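PDB 5I2H: O-methyltransferase family 2 from Planctopirus limnophila, which probably transfers methyl groups from S-adenosyl-L-methionine to hydroxyl oxygens of small molecules, and binds the flavone apigenin. Local coordinates for residues 344-349 with 357-362. Sequence-based numbering, arbitrary orientation.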
ATOM      1  N   LEU A 344      13.381 -36.136   4.608  1.00 20.85           N
ATOM      2  CA  LEU A 344      14.341 -35.486   3.730  1.00 17.15           C
ATOM      3  C   LEU A 344      15.452 -34.823   4.542  1.00 16.94           C
ATOM      4  O   LEU A 344      15.269 -34.465   5.699  1.00 18.84           O
ATOM      5  CB  LEU A 344      13.646 -34.399   2.926  1.00 15.30           C
ATOM      6  CG  LEU A 344      12.651 -34.802   1.867  1.00 15.34           C
ATOM      7  CD1 LEU A 344      11.785 -33.596   1.545  1.00 13.89           C
ATOM      8  CD2 LEU A 344      13.454 -35.157   0.659  1.00 18.32           C
ATOM      9  N   LYS A 345      16.585 -34.578   3.898  1.00 16.18           N
ATOM     10  CA  LYS A 345      17.677 -33.831   4.519  1.00 17.88           C
ATOM     11  C   LYS A 345      17.706 -32.415   3.946  1.00 17.50           C
ATOM     12  O   LYS A 345      17.865 -32.244   2.737  1.00 16.47           O
ATOM     13  CB  LYS A 345      18.997 -34.540   4.260  1.00 22.88           C
ATOM     14  CG  LYS A 345      20.228 -33.869   4.814  1.00 27.71           C
ATOM     15  CD  LYS A 345      21.447 -34.659   4.329  1.00 35.17           C
ATOM     16  CE  LYS A 345      22.304 -35.208   5.478  1.00 38.59           C
ATOM     17  NZ  LYS A 345      22.804 -34.126   6.357  1.00 41.03           N
ATOM     18  N   TYR A 346      17.541 -31.410   4.807  1.00 18.38           N
ATOM     19  CA  TYR A 346      17.630 -30.028   4.371  1.00 19.66           C
ATOM     20  C   TYR A 346      19.058 -29.726   3.933  1.00 19.09           C
ATOM     21  O   TYR A 346      20.023 -30.134   4.590  1.00 19.93           O
ATOM     22  CB  TYR A 346      17.209 -29.099   5.501  1.00 20.94           C
ATOM     23  CG  TYR A 346      17.473 -27.642   5.228  1.00 20.86           C
ATOM     24  CD1 TYR A 346      16.651 -26.914   4.384  1.00 20.01           C
ATOM     25  CD2 TYR A 346      18.542 -26.983   5.830  1.00 23.55           C
ATOM     26  CE1 TYR A 346      16.898 -25.576   4.121  1.00 20.87           C
ATOM     27  CE2 TYR A 346      18.778 -25.636   5.595  1.00 23.52           C
ATOM     28  CZ  TYR A 346      17.949 -24.940   4.731  1.00 21.88           C
ATOM     29  OH  TYR A 346      18.187 -23.605   4.487  1.00 22.83           O
ATOM     30  N   VAL A 347      19.195 -29.025   2.811  1.00 18.54           N
ATOM     31  CA  VAL A 347      20.498 -28.720   2.226  1.00 17.81           C
ATOM     32  C   VAL A 347      20.802 -27.228   2.273  1.00 20.36           C
ATOM     33  O   VAL A 347      21.851 -26.817   2.778  1.00 21.74           O
ATOM     34  CB  VAL A 347      20.604 -29.268   0.783  1.00 21.64           C
ATOM     35  CG1 VAL A 347      21.948 -28.879   0.145  1.00 23.55           C
ATOM     36  CG2 VAL A 347      20.415 -30.769   0.774  1.00 20.86           C
ATOM     37  N   ASP A 348      19.919 -26.398   1.719  1.00 18.06           N
ATOM     38  CA  ASP A 348      20.299 -24.997   1.568  1.00 18.96           C
ATOM     39  C   ASP A 348      19.057 -24.175   1.243  1.00 17.02           C
ATOM     40  O   ASP A 348      18.011 -24.716   0.876  1.00 16.58           O
ATOM     41  CB  ASP A 348      21.353 -24.847   0.462  1.00 23.19           C
ATOM     42  CG  ASP A 348      22.230 -23.632   0.638  1.00 30.02           C
ATOM     43  OD1 ASP A 348      21.933 -22.800   1.515  1.00 31.63           O
ATOM     44  OD2 ASP A 348      23.237 -23.518  -0.112  1.00 34.05           O
ATOM     45  N   CYS A 349      19.196 -22.853   1.365  1.00 15.69           N
ATOM     46  CA  CYS A 349      18.174 -21.884   0.965  1.00 15.59           C
ATOM     47  C   CYS A 349      18.884 -20.814   0.144  1.00 15.16           C
ATOM     48  O   CYS A 349      19.866 -20.234   0.616  1.00 18.78           O
ATOM     49  CB  CYS A 349      17.483 -21.285   2.208  1.00 19.63           C
ATOM     50  SG  CYS A 349      16.246 -20.062   1.879  1.00 25.44           S
ATOM     51  N   HIS A 357      12.681 -17.735  -2.820  1.00  9.45           N
ATOM     52  CA  HIS A 357      13.784 -18.488  -2.240  1.00 10.01           C
ATOM     53  C   HIS A 357      13.672 -19.920  -2.707  1.00  9.63           C
ATOM     54  O   HIS A 357      12.578 -20.473  -2.715  1.00  9.41           O
ATOM     55  CB  HIS A 357      13.746 -18.471  -0.711  1.00 10.22           C
ATOM     56  CG  HIS A 357      14.126 -17.153  -0.148  1.00 16.87           C
ATOM     57  ND1 HIS A 357      13.224 -16.123   0.027  1.00 20.32           N
ATOM     58  CD2 HIS A 357      15.340 -16.664   0.197  1.00 15.88           C
ATOM     59  CE1 HIS A 357      13.864 -15.066   0.501  1.00 19.44           C
ATOM     60  NE2 HIS A 357      15.147 -15.365   0.609  1.00 19.89           N
ATOM     61  N   LEU A 358      14.799 -20.513  -3.085  1.00  9.69           N
ATOM     62  CA  LEU A 358      14.851 -21.925  -3.448  1.00  8.49           C
ATOM     63  C   LEU A 358      15.330 -22.678  -2.214  1.00 10.73           C
ATOM     64  O   LEU A 358      16.475 -22.496  -1.766  1.00 13.36           O
ATOM     65  CB  LEU A 358      15.781 -22.151  -4.642  1.00  9.22           C
ATOM     66  CG  LEU A 358      16.150 -23.611  -4.925  1.00  9.91           C
ATOM     67  CD1 LEU A 358      14.914 -24.520  -5.173  1.00 15.42           C
ATOM     68  CD2 LEU A 358      17.144 -23.673  -6.106  1.00 12.73           C
ATOM     69  N   ILE A 359      14.447 -23.489  -1.644  1.00  9.81           N
ATOM     70  CA  ILE A 359      14.780 -24.343  -0.511  1.00 10.41           C
ATOM     71  C   ILE A 359      15.085 -25.725  -1.068  1.00 11.51           C
ATOM     72  O   ILE A 359      14.200 -26.381  -1.626  1.00 12.32           O
ATOM     73  CB  ILE A 359      13.622 -24.395   0.496  1.00 11.81           C
ATOM     74  CG1 ILE A 359      13.224 -22.991   0.943  1.00 14.49           C
ATOM     75  CG2 ILE A 359      13.940 -25.322   1.700  1.00 13.19           C
ATOM     76  CD1 ILE A 359      11.891 -23.046   1.698  1.00 16.92           C
ATOM     77  N   LEU A 360      16.319 -26.183  -0.890  1.00 12.06           N
ATOM     78  CA  LEU A 360      16.792 -27.447  -1.436  1.00 12.30           C
ATOM     79  C   LEU A 360      16.871 -28.495  -0.336  1.00 12.18           C
ATOM     80  O   LEU A 360      17.427 -28.221   0.734  1.00 13.86           O
ATOM     81  CB  LEU A 360      18.172 -27.273  -2.072  1.00 16.53           C
ATOM     82  CG  LEU A 360      18.242 -26.538  -3.384  1.00 24.68           C
ATOM     83  CD1 LEU A 360      19.005 -25.280  -3.161  1.00 29.70           C
ATOM     84  CD2 LEU A 360      18.958 -27.433  -4.377  1.00 28.65           C
ATOM     85  N   SER A 361      16.298 -29.675  -0.599  0.56 12.95           N
ATOM     86  CA  SER A 361      16.377 -30.817   0.300  0.56 12.10           C
ATOM     87  C   SER A 361      16.633 -32.076  -0.518  0.56 11.76           C
ATOM     88  O   SER A 361      16.340 -32.132  -1.718  0.56 12.57           O
ATOM     89  CB  SER A 361      15.101 -30.972   1.127  0.56 10.68           C
ATOM     90  OG  SER A 361      14.783 -29.767   1.795  0.56 11.30           O
ATOM     91  N   GLU A 362      17.180 -33.095   0.149  0.56 11.83           N
ATOM     92  CA  GLU A 362      17.680 -34.279  -0.536  0.56 13.20           C
ATOM     93  C   GLU A 362      17.082 -35.545   0.069  0.56 13.27           C
ATOM     94  O   GLU A 362      16.987 -35.678   1.291  0.56 14.05           O
ATOM     95  CB  GLU A 362      19.219 -34.334  -0.475  0.56 16.04           C
ATOM     96  CG  GLU A 362      19.824 -35.411  -1.354  0.56 18.74           C
ATOM     97  CD  GLU A 362      21.351 -35.398  -1.367  0.56 23.05           C
ATOM     98  OE1 GLU A 362      21.954 -34.311  -1.504  0.56 25.27           O
ATOM     99  OE2 GLU A 362      21.950 -36.478  -1.241  0.56 24.96           O
TER
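L360 O is gripped by two backbone N-H groups, those of V347 and D348. This is a classic beta bulge in the antiparallel hairpin of strands 345-351 and 357-362. The V347 N to L360 O bond is the shorter, at 2.8 Å. D348 N meets the same oxygen on a lone pair, 3.2 Å from L360 O. V347, at the first bulge position, has a helix-like psi of -55°, as in a classic bulge. Regular pairing holds on both sides of the bulge. K345 and E362 form a hydrogen-bonded pair, and its K345 N to E362 O bond is nearly straight at 174°. L360 N returns a bond of 2.9 Å to D348 O.

D348 N lies over the Y346 ring, 3.8 Å above its plane and over its centre, while its N-H points to L360 O. The Y346 side chain lies on the same face of the sheet as S361, I359 and C349. Its CG is anti to the backbone N, chi1 171°. I359 CG2 comes in the ring plane and touches the edge at Y346 CE1, 3.8 Å away. Helix 332-341 packs on this face, with L332 and R336 on Y346 and I339 on S361.

V347 turns toward the other strand. Its CB sits close to L360 O, and its CG2 touches E362 CB where the two side chains cross obliquely. At the far end, C349 SG, anti to its backbone N, lies obliquely against the H357 ring.

In the seven-stranded sheet of the Rossmann-like methyltransferase domain, 357-362 runs antiparallel between 296-301 and the outermost strand 345-351. The hairpin thus finishes one side of the sheet, as in other class I methyltransferases. D348 OD1 accepts a hydrogen bond from C349 N at 2.7 Å, from above the carboxylate plane.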